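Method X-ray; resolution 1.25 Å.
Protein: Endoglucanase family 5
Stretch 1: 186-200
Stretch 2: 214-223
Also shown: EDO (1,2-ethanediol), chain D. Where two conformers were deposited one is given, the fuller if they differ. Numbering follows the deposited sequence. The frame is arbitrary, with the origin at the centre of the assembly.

Stretch 1 (186-200) SSRFIMVPTYAASTA
Stretch 2 214-223: KRVIVSLHMY

The strand around Ile190 to Val192 runs parallel to the strand that begins at Val216, their axes approaching to 4.3 Å with 45° between the N-to-C directions, and the two stretches bury 939 Å² between them. Register is set by CA pairs: Ile190 CA lies 4.8 Å from Val216 CA, Met191 CA lies 4.6 Å from Ile217 CA, and Val192 CA lies 5.2 Å from Val218 CA. Backbone torsions are extended throughout the paired part, from -132/128 at Ile190 to -82/136 at Val218.

Stretch 2 opens at Lys214, whose p, t, t, t side chain takes no part in the contact. Arg215 (phi/psi -105/18) contributes most, with 114 Å² covered. Its CA-to-CB bond points toward stretch 1, and its chain extends as m, t, t with chi4 at 87°. CD lies over one face of the Phe189 ring, 4.1 Å from the centroid and 21° off the normal, a CH-pi contact favoured by the polarised methylene beside the guanidinium. Phe189 is m with chi2 at 84°. The guanidinium in turn has Ser187 over one face, with Arg215 CZ 4.0 Å from Ser187 CB. Arg215 O accepts from Ile190 N at 3.0 Å (161°), the first rung of the ladder.

Val216 (t) shares one sheet face with Ile190, Val192 and Val218. Its CG1 meets CG2 of Val192 (m) at 3.5 Å, while its CG2 lies 4.4 Å from CB of Ile190 (m, t), so apolar surface fills this side. On the backbone, Val216 CA approaches Ile190 O at 3.2 Å in a CA-H...O contact.

Ile217 (m, t) bonds through both backbone polar groups: its N donates to Ile190 O at 2.8 Å (167°), and its O accepts from Val192 N at 2.9 Å (158°). A residue that bonds to the partners before and after its opposite number, here Met191, is the signature of parallel pairing. Its side chain lies on the other face with Met191 (m, t, p), where Ile217 CB and Met191 CG are 3.9 Å apart; Ile217 CD1 also reaches Phe189 CB at 4.2 Å.

Val218 (t) returns to the first face, its CA 3.5 Å from Val192 O. Ser219 N donates to that same oxygen, Val192 O, at 2.9 Å (171°). Ser219 (t) places CB 3.9 Å from Met191 CE, but its buried O finds no hydrogen-bond partner, and Pro193 CA approaches that Ser219 O at 3.3 Å.

Beyond Pro193, stretch 1 turns through Ala196 (58/16) and Ala197 (56/27), with Ala197 N bonded to Thr194 O at 2.9 Å. Leu220 (m, t) directs CD2 to within 3.7 Å of Thr194 OG1. The turn restores backbone pairing at His221, whose N donates to Ala197 O at 2.9 Å (173°). Ala197 CB sits over the His221 ring (m, chi2 171°), 3.6 Å from its centroid and 13° off normal. Water 1 donates to His221 O at 2.8 Å and accepts from Thr199 N at 3.1 Å. Finally, Met222 (t, t, p) brings SD to 4.0 Å from Thr199 CG2, whereas Tyr223 does not reach stretch 1.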

ATOM      1  N   SER A 186       4.659  11.549  17.074  1.00 10.51           N
ATOM      2  CA  SER A 186       4.786  12.972  16.763  0.60 11.97           C
ATOM      3  C   SER A 186       5.612  13.198  15.508  1.00 11.71           C
ATOM      4  O   SER A 186       5.413  14.203  14.808  1.00 13.69           O
ATOM      5  CB  SER A 186       5.391  13.727  17.953  0.60 15.71           C
ATOM      6  OG  SER A 186       4.515  13.678  19.064  0.60 15.69           O
ATOM      7  N   SER A 187       6.519  12.269  15.194  1.00 11.49           N
ATOM      8  CA  SER A 187       7.429  12.430  14.067  1.00 13.85           C
ATOM      9  C   SER A 187       7.413  11.255  13.099  1.00 11.42           C
ATOM     10  O   SER A 187       8.280  11.187  12.216  1.00 14.29           O
ATOM     11  CB  SER A 187       8.853  12.676  14.565  1.00 16.67           C
ATOM     12  OG  SER A 187       9.233  11.631  15.429  1.00 19.03           O
ATOM     13  N   ARG A 188       6.491  10.312  13.266  1.00  9.09           N
ATOM     14  CA  ARG A 188       6.406   9.163  12.360  1.00  8.56           C
ATOM     15  C   ARG A 188       6.039   9.637  10.953  1.00  7.84           C
ATOM     16  O   ARG A 188       5.246  10.560  10.774  1.00  8.71           O
ATOM     17  CB  ARG A 188       5.353   8.177  12.876  1.00  8.19           C
ATOM     18  CG  ARG A 188       5.343   6.869  12.128  1.00  8.29           C
ATOM     19  CD  ARG A 188       4.461   5.776  12.747  1.00  8.44           C
ATOM     20  NE  ARG A 188       4.708   5.638  14.172  1.00  8.40           N
ATOM     21  CZ  ARG A 188       5.816   5.215  14.736  1.00  7.56           C
ATOM     22  NH1 ARG A 188       6.819   4.734  14.016  1.00  8.32           N
ATOM     23  NH2 ARG A 188       5.961   5.309  16.062  1.00  9.06           N
ATOM     24  N   PHE A 189       6.590   8.986   9.953  1.00  7.78           N
ATOM     25  CA  PHE A 189       6.192   9.206   8.560  1.00  7.05           C
ATOM     26  C   PHE A 189       4.876   8.497   8.274  1.00  7.03           C
ATOM     27  O   PHE A 189       4.626   7.388   8.754  1.00  7.90           O
ATOM     28  CB  PHE A 189       7.323   8.783   7.617  1.00  8.45           C
ATOM     29  CG  PHE A 189       8.536   9.641   7.773  1.00  8.17           C
ATOM     30  CD1 PHE A 189       9.478   9.377   8.766  1.00  9.80           C
ATOM     31  CD2 PHE A 189       8.676  10.822   7.046  1.00  9.85           C
ATOM     32  CE1 PHE A 189      10.550  10.243   8.980  1.00 10.65           C
ATOM     33  CE2 PHE A 189       9.767  11.655   7.251  1.00  9.83           C
ATOM     34  CZ  PHE A 189      10.678  11.365   8.221  1.00 10.33           C
ATOM     35  N   ILE A 190       4.029   9.181   7.509  1.00  6.84           N
ATOM     36  CA  ILE A 190       2.650   8.765   7.261  1.00  6.88           C
ATOM     37  C   ILE A 190       2.376   8.834   5.775  1.00  6.74           C
ATOM     38  O   ILE A 190       2.604   9.876   5.157  1.00  8.55           O
ATOM     39  CB  ILE A 190       1.623   9.612   8.052  1.00  6.51           C
ATOM     40  CG1 ILE A 190       1.883   9.563   9.555  1.00  7.39           C
ATOM     41  CG2 ILE A 190       0.210   9.130   7.738  1.00  7.33           C
ATOM     42  CD1 ILE A 190       1.091  10.556  10.392  1.00  8.79           C
ATOM     43  N   MET A 191       1.866   7.745   5.213  1.00  6.24           N
ATOM     44  CA  MET A 191       1.408   7.704   3.829  1.00  6.77           C
ATOM     45  C   MET A 191      -0.090   7.975   3.765  1.00  6.54           C
ATOM     46  O   MET A 191      -0.865   7.428   4.560  1.00  6.83           O
ATOM     47  CB  MET A 191       1.703   6.339   3.201  1.00  5.98           C
ATOM     48  CG  MET A 191       3.161   6.148   2.865  1.00  7.31           C
ATOM     49  SD  MET A 191       3.671   4.432   2.529  1.00  8.09           S
ATOM     50  CE  MET A 191       2.616   4.030   1.151  1.00  8.27           C
ATOM     51  N   VAL A 192      -0.509   8.803   2.800  1.00  6.01           N
ATOM     52  CA  VAL A 192      -1.931   9.110   2.563  1.00  6.26           C
ATOM     53  C   VAL A 192      -2.244   8.940   1.082  1.00  6.13           C
ATOM     54  O   VAL A 192      -1.460   9.411   0.233  1.00  6.36           O
ATOM     55  CB  VAL A 192      -2.313  10.531   3.013  1.00  6.62           C
ATOM     56  CG1 VAL A 192      -2.037  10.694   4.496  1.00  7.66           C
ATOM     57  CG2 VAL A 192      -1.643  11.655   2.190  1.00  7.97           C
ATOM     58  N   PRO A 193      -3.344   8.259   0.734  1.00  5.45           N
ATOM     59  CA  PRO A 193      -3.688   8.074  -0.680  1.00  5.67           C
ATOM     60  C   PRO A 193      -4.626   9.149  -1.210  1.00  5.75           C
ATOM     61  O   PRO A 193      -5.349   9.813  -0.460  1.00  6.61           O
ATOM     62  CB  PRO A 193      -4.427   6.720  -0.667  1.00  6.57           C
ATOM     63  CG  PRO A 193      -5.184   6.769   0.662  1.00  6.32           C
ATOM     64  CD  PRO A 193      -4.222   7.448   1.625  1.00  6.04           C
ATOM     65  N   THR A 194      -4.629   9.265  -2.547  1.00  6.03           N
ATOM     66  CA  THR A 194      -5.709   9.847  -3.328  1.00  6.09           C
ATOM     67  C   THR A 194      -6.948   8.937  -3.216  1.00  6.01           C
ATOM     68  O   THR A 194      -6.898   7.817  -2.690  1.00  6.18           O
ATOM     69  CB  THR A 194      -5.262   9.937  -4.779  1.00  6.31           C
ATOM     70  OG1 THR A 194      -4.897   8.612  -5.167  1.00  6.51           O
ATOM     71  CG2 THR A 194      -4.092  10.886  -5.000  1.00  7.50           C
ATOM     72  N   TYR A 195      -8.051   9.390  -3.813  1.00  6.19           N
ATOM     73  CA  TYR A 195      -9.243   8.556  -4.001  1.00  6.80           C
ATOM     74  C   TYR A 195      -8.808   7.266  -4.687  1.00  6.13           C
ATOM     75  O   TYR A 195      -8.194   7.295  -5.748  1.00  6.73           O
ATOM     76  CB  TYR A 195     -10.260   9.299  -4.893  1.00  7.42           C
ATOM     77  CG  TYR A 195     -11.540   8.499  -5.092  1.00  6.36           C
ATOM     78  CD1 TYR A 195     -11.617   7.480  -6.009  1.00  7.37           C
ATOM     79  CD2 TYR A 195     -12.681   8.783  -4.344  1.00  7.66           C
ATOM     80  CE1 TYR A 195     -12.768   6.726  -6.180  1.00  6.72           C
ATOM     81  CE2 TYR A 195     -13.842   8.029  -4.506  1.00  7.62           C
ATOM     82  CZ  TYR A 195     -13.886   7.020  -5.432  1.00  6.86           C
ATOM     83  OH  TYR A 195     -15.027   6.250  -5.602  1.00  8.11           O
ATOM     84  N   ALA A 196      -9.131   6.128  -4.059  1.00  6.86           N
ATOM     85  CA  ALA A 196      -8.810   4.781  -4.539  1.00  6.66           C
ATOM     86  C   ALA A 196      -7.311   4.538  -4.734  1.00  5.93           C
ATOM     87  O   ALA A 196      -6.948   3.591  -5.423  1.00  6.35           O
ATOM     88  CB  ALA A 196      -9.599   4.406  -5.783  1.00  6.76           C
ATOM     89  N   ALA A 197      -6.453   5.381  -4.185  1.00  5.74           N
ATOM     90  CA  ALA A 197      -5.026   5.384  -4.499  1.00  5.61           C
ATOM     91  C   ALA A 197      -4.788   5.544  -5.994  1.00  5.62           C
ATOM     92  O   ALA A 197      -3.782   5.113  -6.542  1.00  6.87           O
ATOM     93  CB  ALA A 197      -4.269   4.192  -3.898  1.00  6.02           C
ATOM     94  N   SER A 198      -5.727   6.193  -6.684  1.00  6.22           N
ATOM     95  CA  SER A 198      -5.685   6.365  -8.124  1.00  6.84           C
ATOM     96  C   SER A 198      -4.643   7.387  -8.559  1.00  5.96           C
ATOM     97  O   SER A 198      -4.439   8.420  -7.937  1.00  6.81           O
ATOM     98  CB  SER A 198      -7.055   6.845  -8.591  1.00  6.73           C
ATOM     99  OG  SER A 198      -7.106   6.970  -9.999  1.00  9.17           O
ATOM    100  N   THR A 199      -4.092   7.144  -9.740  1.00  6.54           N
ATOM    101  CA  THR A 199      -3.233   8.082 -10.465  1.00  7.24           C
ATOM    102  C   THR A 199      -4.027   8.931 -11.457  1.00  7.87           C
ATOM    103  O   THR A 199      -3.431   9.708 -12.203  1.00  9.65           O
ATOM    104  CB  THR A 199      -2.092   7.359 -11.204  1.00  8.02           C
ATOM    105  OG1 THR A 199      -2.676   6.432 -12.126  1.00  9.34           O
ATOM    106  CG2 THR A 199      -1.210   6.628 -10.221  1.00  9.19           C
ATOM    107  N   ALA A 200      -5.352   8.843 -11.468  1.00  8.31           N
ATOM    108  CA  ALA A 200      -6.154   9.702 -12.333  1.00  8.03           C
ATOM    109  C   ALA A 200      -5.777  11.150 -12.073  1.00  9.07           C
ATOM    110  O   ALA A 200      -5.582  11.570 -10.931  1.00  8.95           O
ATOM    111  CB  ALA A 200      -7.637   9.484 -12.068  1.00 11.16           C
ATOM    112  N   LYS A 214       5.262  17.928   6.727  1.00 12.29           N
ATOM    113  CA  LYS A 214       6.462  17.589   5.969  1.00 13.12           C
ATOM    114  C   LYS A 214       6.828  16.111   6.037  1.00 10.78           C
ATOM    115  O   LYS A 214       7.706  15.672   5.290  1.00 13.31           O
ATOM    116  CB  LYS A 214       7.665  18.426   6.430  1.00 14.44           C
ATOM    117  CG  LYS A 214       8.150  18.083   7.836  1.00 15.84           C
ATOM    118  CD  LYS A 214       9.338  18.966   8.266  1.00 20.35           C
ATOM    119  CE  LYS A 214       9.784  18.632   9.675  1.00 20.03           C
ATOM    120  NZ  LYS A 214      10.861  19.566  10.165  1.00 24.17           N
ATOM    121  N   ARG A 215       6.184  15.362   6.919  1.00  9.11           N
ATOM    122  CA  ARG A 215       6.451  13.943   7.082  1.00  8.47           C
ATOM    123  C   ARG A 215       5.363  13.069   6.482  1.00  8.98           C
ATOM    124  O   ARG A 215       5.259  11.881   6.823  1.00  9.98           O
ATOM    125  CB  ARG A 215       6.696  13.635   8.554  1.00  9.65           C
ATOM    126  CG  ARG A 215       7.990  14.260   9.064  1.00 11.46           C
ATOM    127  CD  ARG A 215       8.439  13.630  10.352  1.00 15.60           C
ATOM    128  NE  ARG A 215       9.682  14.212  10.870  1.00 20.99           N
ATOM    129  CZ  ARG A 215       9.729  15.278  11.643  1.00 26.03           C
ATOM    130  NH1 ARG A 215       8.617  15.908  11.996  1.00 23.91           N
ATOM    131  NH2 ARG A 215      10.910  15.718  12.070  1.00 25.26           N
ATOM    132  N   VAL A 216       4.546  13.626   5.595  1.00  8.06           N
ATOM    133  CA  VAL A 216       3.535  12.881   4.858  1.00  7.45           C
ATOM    134  C   VAL A 216       4.010  12.564   3.452  1.00  8.14           C
ATOM    135  O   VAL A 216       4.571  13.435   2.762  1.00 10.06           O
ATOM    136  CB  VAL A 216       2.181  13.617   4.866  1.00  8.79           C
ATOM    137  CG1 VAL A 216       1.198  12.980   3.852  1.00  8.90           C
ATOM    138  CG2 VAL A 216       1.577  13.601   6.254  1.00 10.09           C
ATOM    139  N   ILE A 217       3.823  11.313   3.051  1.00  7.53           N
ATOM    140  CA  ILE A 217       4.179  10.767   1.748  1.00  7.10           C
ATOM    141  C   ILE A 217       2.886  10.414   1.022  1.00  7.01           C
ATOM    142  O   ILE A 217       1.956   9.898   1.654  1.00  7.56           O
ATOM    143  CB  ILE A 217       5.025   9.508   1.993  1.00  7.29           C
ATOM    144  CG1 ILE A 217       6.349   9.836   2.670  1.00  8.68           C
ATOM    145  CG2 ILE A 217       5.255   8.718   0.692  1.00  8.09           C
ATOM    146  CD1 ILE A 217       6.998   8.658   3.419  1.00  9.92           C
ATOM    147  N   VAL A 218       2.832  10.617  -0.284  1.00  6.80           N
ATOM    148  CA  VAL A 218       1.649  10.232  -1.063  1.00  7.28           C
ATOM    149  C   VAL A 218       1.711   8.750  -1.395  1.00  6.36           C
ATOM    150  O   VAL A 218       2.758   8.257  -1.857  1.00  7.40           O
ATOM    151  CB  VAL A 218       1.545  11.096  -2.333  1.00  8.09           C
ATOM    152  CG1 VAL A 218       0.410  10.624  -3.229  1.00  8.65           C
ATOM    153  CG2 VAL A 218       1.348  12.550  -1.958  1.00  9.06           C
ATOM    154  N   SER A 219       0.584   8.060  -1.236  1.00  6.68           N
ATOM    155  CA  SER A 219       0.416   6.675  -1.643  1.00  6.72           C
ATOM    156  C   SER A 219      -0.412   6.558  -2.914  1.00  6.63           C
ATOM    157  O   SER A 219      -1.556   7.035  -2.963  1.00  7.10           O
ATOM    158  CB  SER A 219      -0.320   5.934  -0.524  1.00  7.75           C
ATOM    159  OG  SER A 219      -0.614   4.608  -0.952  1.00  7.49           O
ATOM    160  N   LEU A 220       0.152   5.896  -3.924  1.00  6.05           N
ATOM    161  CA  LEU A 220      -0.528   5.621  -5.188  1.00  6.35           C
ATOM    162  C   LEU A 220      -0.389   4.148  -5.514  1.00  5.58           C
ATOM    163  O   LEU A 220       0.611   3.514  -5.147  1.00  5.75           O
ATOM    164  CB  LEU A 220       0.057   6.463  -6.342  1.00  6.92           C
ATOM    165  CG  LEU A 220       0.049   7.969  -6.129  1.00  6.31           C
ATOM    166  CD1 LEU A 220       0.856   8.639  -7.239  1.00  8.36           C
ATOM    167  CD2 LEU A 220      -1.357   8.519  -6.074  1.00  8.54           C
ATOM    168  N   HIS A 221      -1.383   3.572  -6.184  1.00  6.03           N
ATOM    169  CA  HIS A 221      -1.341   2.185  -6.643  1.00  5.15           C
ATOM    170  C   HIS A 221      -1.457   2.218  -8.158  1.00  5.87           C
ATOM    171  O   HIS A 221      -2.282   2.968  -8.703  1.00  6.86           O
ATOM    172  CB  HIS A 221      -2.453   1.344  -6.052  1.00  5.81           C
ATOM    173  CG  HIS A 221      -2.363   1.234  -4.564  1.00  5.05           C
ATOM    174  ND1 HIS A 221      -3.368   0.666  -3.813  1.00  6.24           N
ATOM    175  CD2 HIS A 221      -1.409   1.623  -3.678  1.00  5.91           C
ATOM    176  CE1 HIS A 221      -3.027   0.704  -2.531  1.00  6.37           C
ATOM    177  NE2 HIS A 221      -1.854   1.297  -2.418  1.00  6.37           N
ATOM    178  N   MET A 222      -0.609   1.466  -8.874  1.00  6.41           N
ATOM    179  CA  MET A 222      -0.587   1.562 -10.331  1.00  6.64           C
ATOM    180  C   MET A 222      -0.099   0.250 -10.952  1.00  6.60           C
ATOM    181  O   MET A 222       1.110   0.015 -11.129  1.00  7.32           O
ATOM    182  CB  MET A 222       0.286   2.738 -10.754  1.00  7.26           C
ATOM    183  CG  MET A 222       0.174   3.060 -12.250  1.00  9.90           C
ATOM    184  SD  MET A 222       1.014   4.514 -12.861  1.00 11.71           S
ATOM    185  CE  MET A 222       2.651   3.855 -13.036  1.00 13.12           C
ATOM    186  N   TYR A 223      -1.055  -0.576 -11.336  1.00  6.67           N
ATOM    187  CA  TYR A 223      -0.789  -1.864 -11.955  1.00  7.40           C
ATOM    188  C   TYR A 223      -0.759  -1.669 -13.466  1.00  8.52           C
ATOM    189  O   TYR A 223      -1.643  -2.102 -14.205  1.00 10.87           O
ATOM    190  CB  TYR A 223      -1.829  -2.892 -11.560  1.00  8.07           C
ATOM    191  CG  TYR A 223      -1.860  -3.310 -10.112  1.00  7.47           C
ATOM    192  CD1 TYR A 223      -1.392  -4.549  -9.725  1.00  7.60           C
ATOM    193  CD2 TYR A 223      -2.419  -2.488  -9.115  1.00  8.41           C
ATOM    194  CE1 TYR A 223      -1.486  -4.977  -8.418  1.00  8.42           C
ATOM    195  CE2 TYR A 223      -2.505  -2.912  -7.793  1.00  8.06           C
ATOM    196  CZ  TYR A 223      -2.044  -4.160  -7.455  1.00  7.11           C
ATOM    197  OH  TYR A 223      -2.146  -4.629  -6.174  1.00  8.38           O
TER
HETATM  198  C1  EDO D 403      -6.238   0.952  -8.780  1.00 26.64           C
HETATM  199  O1  EDO D 403      -5.103   0.129  -8.979  1.00 23.33           O
HETATM  200  C2  EDO D 403      -5.773   2.245  -8.110  1.00 15.19           C
HETATM  201  O2  EDO D 403      -6.965   2.999  -8.000  1.00 12.91           O
HETATM  202  O   HOH W   1      -3.731   4.266 -10.714  1.00 12.45           O